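Local atomic coordinates of ZmpA Glycopeptidase (Clostridium perfringens, PDB entry 6XSX), a protein that probably cleaves the peptide backbone of glycosylated proteins as a metalloprotease, the chain here being its M60 peptidase catalytic module. Residues V181-T186 with K212-I217; V188-T193 with G269-D274. One frame throughout, in Å; residues are numbered along the deposited sequence.

Contact 1: residues V181-T186 with K212-I217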
ATOM      1  N   VAL A 181       0.329 -12.553  15.248  1.00 17.86           N
ATOM      2  CA  VAL A 181       0.248 -11.284  15.959  1.00 17.50           C
ATOM      3  C   VAL A 181      -1.046 -10.579  15.562  1.00 18.07           C
ATOM      4  O   VAL A 181      -1.227 -10.236  14.389  1.00 18.04           O
ATOM      5  CB  VAL A 181       1.444 -10.360  15.655  1.00 16.81           C
ATOM      6  CG1 VAL A 181       1.404  -9.099  16.517  1.00 16.40           C
ATOM      7  CG2 VAL A 181       2.780 -11.077  15.797  1.00 16.64           C
ATOM      8  N   PHE A 182      -1.915 -10.353  16.557  1.00 17.79           N
ATOM      9  CA  PHE A 182      -3.115  -9.544  16.402  1.00 19.10           C
ATOM     10  C   PHE A 182      -2.865  -8.152  16.965  1.00 19.42           C
ATOM     11  O   PHE A 182      -2.553  -8.002  18.148  1.00 19.75           O
ATOM     12  CB  PHE A 182      -4.294 -10.159  17.161  1.00 19.28           C
ATOM     13  CG  PHE A 182      -4.623 -11.565  16.732  1.00 20.00           C
ATOM     14  CD1 PHE A 182      -5.643 -11.806  15.829  1.00 19.99           C
ATOM     15  CD2 PHE A 182      -3.897 -12.644  17.218  1.00 20.08           C
ATOM     16  CE1 PHE A 182      -5.935 -13.103  15.425  1.00 20.75           C
ATOM     17  CE2 PHE A 182      -4.195 -13.940  16.818  1.00 20.69           C
ATOM     18  CZ  PHE A 182      -5.214 -14.166  15.921  1.00 20.14           C
ATOM     19  N   SER A 183      -3.004  -7.147  16.096  1.00 19.66           N
ATOM     20  CA  SER A 183      -2.959  -5.754  16.511  1.00 19.30           C
ATOM     21  C   SER A 183      -4.397  -5.257  16.635  1.00 19.97           C
ATOM     22  O   SER A 183      -5.320  -6.072  16.625  1.00 19.99           O
ATOM     23  CB  SER A 183      -2.147  -4.941  15.534  1.00 18.77           C
ATOM     24  OG  SER A 183      -2.810  -4.842  14.278  1.00 17.69           O
ATOM     25  N   ASP A 184      -4.598  -3.937  16.748  1.00 19.93           N
ATOM     26  CA  ASP A 184      -5.960  -3.424  16.747  1.00 20.38           C
ATOM     27  C   ASP A 184      -6.620  -3.717  15.402  1.00 20.48           C
ATOM     28  O   ASP A 184      -7.795  -4.097  15.355  1.00 19.37           O
ATOM     29  CB  ASP A 184      -6.042  -1.945  17.145  1.00 20.96           C
ATOM     30  CG  ASP A 184      -5.649  -1.690  18.596  1.00 22.52           C
ATOM     31  OD1 ASP A 184      -5.789  -2.620  19.425  1.00 22.30           O
ATOM     32  OD2 ASP A 184      -5.191  -0.574  18.886  1.00 23.29           O
ATOM     33  N   LYS A 185      -5.841  -3.578  14.320  1.00 20.00           N
ATOM     34  CA  LYS A 185      -6.435  -3.518  12.992  1.00 20.24           C
ATOM     35  C   LYS A 185      -5.876  -4.597  12.074  1.00 19.06           C
ATOM     36  O   LYS A 185      -6.302  -4.684  10.931  1.00 18.51           O
ATOM     37  CB  LYS A 185      -6.239  -2.133  12.354  1.00 21.66           C
ATOM     38  CG  LYS A 185      -6.906  -0.959  13.074  1.00 23.54           C
ATOM     39  CD  LYS A 185      -8.424  -1.029  13.188  1.00 24.68           C
ATOM     40  CE  LYS A 185      -9.142  -0.912  11.856  1.00 26.78           C
ATOM     41  NZ  LYS A 185     -10.593  -0.663  12.032  1.00 27.24           N
ATOM     42  N   THR A 186      -4.905  -5.397  12.545  1.00 19.53           N
ATOM     43  CA  THR A 186      -4.245  -6.320  11.631  1.00 18.58           C
ATOM     44  C   THR A 186      -3.990  -7.685  12.260  1.00 18.07           C
ATOM     45  O   THR A 186      -4.067  -7.862  13.486  1.00 17.84           O
ATOM     46  CB  THR A 186      -2.914  -5.778  11.085  1.00 19.52           C
ATOM     47  OG1 THR A 186      -1.897  -6.088  12.039  1.00 19.40           O
ATOM     48  CG2 THR A 186      -2.927  -4.294  10.775  1.00 19.55           C
ATOM     49  N   LYS A 212       3.476  -1.486  15.060  1.00 20.54           N
ATOM     50  CA  LYS A 212       3.918  -0.979  13.774  1.00 20.99           C
ATOM     51  C   LYS A 212       2.861  -1.274  12.713  1.00 20.81           C
ATOM     52  O   LYS A 212       2.623  -0.447  11.831  1.00 21.04           O
ATOM     53  CB  LYS A 212       5.309  -1.526  13.435  1.00 22.80           C
ATOM     54  CG  LYS A 212       6.439  -0.888  14.234  1.00 25.21           C
ATOM     55  CD  LYS A 212       7.814  -1.246  13.718  1.00 27.74           C
ATOM     56  CE  LYS A 212       8.903  -0.402  14.347  1.00 30.27           C
ATOM     57  NZ  LYS A 212      10.222  -0.688  13.737  1.00 32.85           N
ATOM     58  N   SER A 213       2.230  -2.453  12.813  1.00 20.22           N
ATOM     59  CA  SER A 213       1.172  -2.832  11.887  1.00 19.38           C
ATOM     60  C   SER A 213       0.048  -1.804  11.940  1.00 19.40           C
ATOM     61  O   SER A 213      -0.475  -1.402  10.908  1.00 18.03           O
ATOM     62  CB  SER A 213       0.649  -4.221  12.182  1.00 19.89           C
ATOM     63  OG  SER A 213       1.673  -5.200  12.044  1.00 18.97           O
ATOM     64  N   ASP A 214      -0.315  -1.388  13.162  1.00 19.74           N
ATOM     65  CA  ASP A 214      -1.388  -0.428  13.374  1.00 20.04           C
ATOM     66  C   ASP A 214      -1.015   0.918  12.758  1.00 20.57           C
ATOM     67  O   ASP A 214      -1.860   1.572  12.152  1.00 21.09           O
ATOM     68  CB  ASP A 214      -1.790  -0.331  14.853  1.00 19.19           C
ATOM     69  CG  ASP A 214      -2.668  -1.489  15.298  1.00 19.81           C
ATOM     70  OD1 ASP A 214      -3.263  -2.140  14.414  1.00 18.99           O
ATOM     71  OD2 ASP A 214      -2.741  -1.747  16.518  1.00 19.46           O
ATOM     72  N   GLU A 215       0.251   1.315  12.916  1.00 21.86           N
ATOM     73  CA  GLU A 215       0.739   2.569  12.365  1.00 22.77           C
ATOM     74  C   GLU A 215       0.612   2.551  10.841  1.00 21.79           C
ATOM     75  O   GLU A 215       0.347   3.590  10.247  1.00 21.45           O
ATOM     76  CB  GLU A 215       2.189   2.839  12.784  1.00 25.81           C
ATOM     77  CG  GLU A 215       2.352   3.301  14.227  1.00 31.23           C
ATOM     78  CD  GLU A 215       1.669   4.614  14.596  1.00 36.85           C
ATOM     79  OE1 GLU A 215       1.269   5.362  13.682  1.00 40.43           O
ATOM     80  OE2 GLU A 215       1.537   4.894  15.802  1.00 42.52           O
ATOM     81  N   VAL A 216       0.833   1.383  10.214  1.00 19.72           N
ATOM     82  CA  VAL A 216       0.756   1.295   8.761  1.00 19.24           C
ATOM     83  C   VAL A 216      -0.685   1.545   8.306  1.00 20.20           C
ATOM     84  O   VAL A 216      -0.901   2.308   7.363  1.00 18.71           O
ATOM     85  CB  VAL A 216       1.315  -0.035   8.218  1.00 19.04           C
ATOM     86  CG1 VAL A 216       0.972  -0.256   6.754  1.00 18.41           C
ATOM     87  CG2 VAL A 216       2.819  -0.136   8.418  1.00 18.42           C
ATOM     88  N   ILE A 217      -1.662   0.922   8.991  1.00 20.37           N
ATOM     89  CA  ILE A 217      -3.066   1.053   8.613  1.00 21.17           C
ATOM     90  C   ILE A 217      -3.536   2.495   8.834  1.00 21.36           C
ATOM     91  O   ILE A 217      -4.248   3.052   7.998  1.00 21.84           O
ATOM     92  CB  ILE A 217      -3.961   0.027   9.348  1.00 20.59           C
ATOM     93  CG1 ILE A 217      -3.588  -1.416   8.996  1.00 19.74           C
ATOM     94  CG2 ILE A 217      -5.442   0.310   9.088  1.00 19.92           C
ATOM     95  CD1 ILE A 217      -3.833  -1.775   7.547  1.00 19.96           C
TER
HETATM   96  O   HOH W   1      -0.037  -7.446  13.914  1.00 21.45           O
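Asp214, on the helix 206-224, reaches into the turn that joins strands 179-182 and 186-190. Its carboxylate takes three hydrogen bonds from three consecutive residues. Ser183 OG donates to Asp214 OD1 at 2.7 Å from above the carboxylate plane, 47° out of it. Lys185 N reaches the same Asp214 OD1 at 3.0 Å, from the opposite face and on the syn side. Asp184 N gives a straighter bond to the syn lone pair of Asp214 OD2, at 2.9 Å. The tight beta-hairpin turn is closed by Ser183 N to Thr186 O at 2.9 Å. Ser183 OG lies between its backbone N and carbonyl carbon (chi1 68°), which turns the hydroxyl toward Asp214 OD1; Thr186 N adds a weak bond to it.

The tightly packed part is centred on Thr186. Thr186 CG2 presses on Ile217 CG1 at 3.4 Å, closer than usual for two carbons. Ile217 also packs on Met283 of helix 277-286. Thr186 OG1 rests on Ser213 CB at 3.2 Å. A water joins Val181 O to Thr186 OG1 and adds a weak bond to Ser213 OG, whose stronger partner is Thr209 O.

The outer side is looser. Asp184 is exposed, and its OD2 comes to 3.6 Å from Asp214 OD2. Lys185 CB lies near Asp214 OD1 and Ile217 CG2; the chain then bends away, and NZ forms a salt bridge with Asp235 and a hydrogen bond to Phe236 O. Lys150 forms a salt bridge with Asp214 OD2, which probably eases the crowding of the two acids. Three donors and a lysine around one carboxylate would favour its charged form and fix the turn against the helix.

Contact 2: residues V188-T193 with G269-D274; sequences VNVTAT and GALGVD. With EDO (1,2-ethanediol), chain H.
The end of the short helix 267-272 packs on one face of strand 186-190, part of the large mixed sheet of the peptidase module. The contact is apolar and buried. Val188 and Val190 both point toward the helix, while Asn189 between them points away. Val188 CG1 is the branch that touches. It lies anti to the backbone N (chi1 171°), and this carries Val188 CG1 to Ala270 CB at 4.1 Å and Leu271 CD2 at 4.2 Å. Val190 uses both methyls. Val190 CG2 meets Leu271 CD2 at 3.9 Å, and Val190 CG1 approaches Ala270 CB at 4.3 Å. Leu271 does not start out toward the strand, but its methyl end comes nearer, so CD2 sits against both valines.

The helix then stops in a Schellman motif. Val273 has positive phi (59°), Asp274 N bonds back to Gly269 O at 2.8 Å, and Val273 N makes a weak bond to Ala270 O. Beyond it, an ethanediol, probably from the crystallisation liquor, donates from O1 to Asp274 O at 2.8 Å and also bonds Ser242 OG.

On the other segment, Thr191 N-caps helix 192-202 through its OG1 and Tyr194 N. Tyr194, Trp198 and Tyr199 of that helix also touch Leu271. Helix 206-224 also borders the contact: Ser213 meets Val188, and Thr209 OG1 bonds Leu271 O. The strand itself runs between strands 179-182 and 240-244.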
ATOM      1  N   VAL A 188      -0.811 -10.606  11.562  1.00 16.76           N
ATOM      2  CA  VAL A 188       0.394 -11.091  10.909  1.00 16.36           C
ATOM      3  C   VAL A 188       0.542 -12.573  11.260  1.00 17.49           C
ATOM      4  O   VAL A 188       0.693 -12.927  12.429  1.00 17.35           O
ATOM      5  CB  VAL A 188       1.638 -10.278  11.332  1.00 16.60           C
ATOM      6  CG1 VAL A 188       2.933 -10.906  10.835  1.00 16.37           C
ATOM      7  CG2 VAL A 188       1.552  -8.821  10.890  1.00 15.96           C
ATOM      8  N   ASN A 189       0.510 -13.418  10.222  1.00 18.28           N
ATOM      9  CA  ASN A 189       0.511 -14.868  10.336  1.00 17.04           C
ATOM     10  C   ASN A 189       1.788 -15.408   9.695  1.00 16.90           C
ATOM     11  O   ASN A 189       1.973 -15.252   8.486  1.00 17.10           O
ATOM     12  CB  ASN A 189      -0.735 -15.445   9.653  1.00 16.88           C
ATOM     13  CG  ASN A 189      -0.695 -16.948   9.465  1.00 16.98           C
ATOM     14  OD1 ASN A 189      -0.312 -17.437   8.398  1.00 16.71           O
ATOM     15  ND2 ASN A 189      -1.093 -17.681  10.493  1.00 15.66           N
ATOM     16  N   VAL A 190       2.638 -16.052  10.515  1.00 15.94           N
ATOM     17  CA  VAL A 190       3.912 -16.629  10.099  1.00 16.02           C
ATOM     18  C   VAL A 190       4.079 -17.980  10.798  1.00 16.25           C
ATOM     19  O   VAL A 190       3.178 -18.415  11.514  1.00 16.38           O
ATOM     20  CB  VAL A 190       5.099 -15.709  10.460  1.00 16.22           C
ATOM     21  CG1 VAL A 190       5.138 -14.428   9.637  1.00 15.86           C
ATOM     22  CG2 VAL A 190       5.145 -15.405  11.955  1.00 15.44           C
ATOM     23  N   THR A 191       5.235 -18.638  10.603  1.00 16.52           N
ATOM     24  CA  THR A 191       5.523 -19.870  11.332  1.00 16.79           C
ATOM     25  C   THR A 191       6.087 -19.535  12.711  1.00 16.75           C
ATOM     26  O   THR A 191       6.731 -18.500  12.893  1.00 15.89           O
ATOM     27  CB  THR A 191       6.538 -20.784  10.623  1.00 17.10           C
ATOM     28  OG1 THR A 191       7.833 -20.176  10.581  1.00 18.76           O
ATOM     29  CG2 THR A 191       6.115 -21.226   9.238  1.00 16.51           C
ATOM     30  N   ALA A 192       5.882 -20.456  13.662  1.00 16.97           N
ATOM     31  CA  ALA A 192       6.390 -20.314  15.022  1.00 17.78           C
ATOM     32  C   ALA A 192       7.920 -20.405  15.038  1.00 18.61           C
ATOM     33  O   ALA A 192       8.579 -19.661  15.764  1.00 18.51           O
ATOM     34  CB  ALA A 192       5.764 -21.348  15.926  1.00 16.60           C
ATOM     35  N   THR A 193       8.465 -21.323  14.235  1.00 18.91           N
ATOM     36  CA  THR A 193       9.893 -21.597  14.206  1.00 21.06           C
ATOM     37  C   THR A 193      10.653 -20.369  13.707  1.00 22.15           C
ATOM     38  O   THR A 193      11.683 -19.996  14.278  1.00 21.66           O
ATOM     39  CB  THR A 193      10.215 -22.865  13.403  1.00 20.80           C
ATOM     40  OG1 THR A 193       9.661 -22.673  12.105  1.00 22.02           O
ATOM     41  CG2 THR A 193       9.628 -24.124  14.009  1.00 20.48           C
ATOM     42  N   GLY A 269      10.365  -9.715   6.977  1.00 19.83           N
ATOM     43  CA  GLY A 269       9.739  -8.489   6.496  1.00 18.99           C
ATOM     44  C   GLY A 269       8.375  -8.259   7.153  1.00 18.68           C
ATOM     45  O   GLY A 269       8.043  -7.138   7.551  1.00 17.80           O
ATOM     46  N   ALA A 270       7.600  -9.345   7.274  1.00 17.85           N
ATOM     47  CA  ALA A 270       6.264  -9.303   7.844  1.00 18.13           C
ATOM     48  C   ALA A 270       6.329  -8.914   9.324  1.00 18.11           C
ATOM     49  O   ALA A 270       5.586  -8.036   9.766  1.00 18.02           O
ATOM     50  CB  ALA A 270       5.566 -10.633   7.646  1.00 17.75           C
ATOM     51  N   LEU A 271       7.212  -9.582  10.075  1.00 17.80           N
ATOM     52  CA  LEU A 271       7.336  -9.382  11.511  1.00 18.12           C
ATOM     53  C   LEU A 271       7.929  -8.007  11.805  1.00 18.25           C
ATOM     54  O   LEU A 271       7.569  -7.372  12.796  1.00 18.48           O
ATOM     55  CB  LEU A 271       8.189 -10.508  12.105  1.00 18.08           C
ATOM     56  CG  LEU A 271       7.508 -11.879  12.153  1.00 18.50           C
ATOM     57  CD1 LEU A 271       8.482 -12.972  12.567  1.00 18.09           C
ATOM     58  CD2 LEU A 271       6.307 -11.862  13.094  1.00 17.95           C
ATOM     59  N   GLY A 272       8.835  -7.564  10.931  1.00 18.64           N
ATOM     60  CA  GLY A 272       9.434  -6.240  11.017  1.00 19.00           C
ATOM     61  C   GLY A 272       8.511  -5.135  10.509  1.00 19.24           C
ATOM     62  O   GLY A 272       8.793  -3.960  10.716  1.00 20.40           O
ATOM     63  N   VAL A 273       7.392  -5.513   9.876  1.00 20.33           N
ATOM     64  CA  VAL A 273       6.457  -4.551   9.307  1.00 20.91           C
ATOM     65  C   VAL A 273       7.178  -3.679   8.275  1.00 21.98           C
ATOM     66  O   VAL A 273       7.119  -2.448   8.308  1.00 22.15           O
ATOM     67  CB  VAL A 273       5.736  -3.734  10.397  1.00 21.46           C
ATOM     68  CG1 VAL A 273       4.566  -2.955   9.822  1.00 23.38           C
ATOM     69  CG2 VAL A 273       5.240  -4.629  11.528  1.00 20.94           C
ATOM     70  N   ASP A 274       7.838  -4.357   7.330  1.00 23.39           N
ATOM     71  CA  ASP A 274       8.471  -3.758   6.165  1.00 24.02           C
ATOM     72  C   ASP A 274       7.463  -2.871   5.441  1.00 22.61           C
ATOM     73  O   ASP A 274       6.360  -3.322   5.155  1.00 23.50           O
ATOM     74  CB  ASP A 274       8.958  -4.881   5.243  1.00 27.01           C
ATOM     75  CG  ASP A 274       9.748  -4.419   4.029  1.00 30.75           C
ATOM     76  OD1 ASP A 274       9.148  -3.778   3.138  1.00 33.08           O
ATOM     77  OD2 ASP A 274      10.950  -4.724   3.970  1.00 33.11           O
TER
HETATM   78  C1  EDO H1307       3.359  -4.075   5.856  1.00 27.05           C
HETATM   79  O1  EDO H1307       4.385  -4.899   6.421  1.00 24.56           O
HETATM   80  C2  EDO H1307       1.953  -4.587   5.880  1.00 27.53           C
HETATM   81  O2  EDO H1307       1.754  -5.889   5.322  1.00 28.29           O

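Strand 179-182 leads through the turn of contact 1 directly into strand 186-190, which opens contact 2. The chain then runs through helix 192-202 into helix 206-224, where 212-217 closes contact 1 over 25 intervening residues. After strands 240-244, 254-256 and 259-262 it reaches helix 267-272, and 269-274 closes contact 2 over 75. The segments alternate, so the two loops cross. Neighbouring strands of one sheet are thereby tied to two different helices. The contacts also meet directly: Val181 N probably bonds Val188 O (2.9 Å), and Val273 packs on Lys212, Ser213 and Val216. Helix 277-286 follows, with an HExxH pattern (His281, Glu282, His285) consistent with a metalloprotease metal site, though no metal is bound to it here.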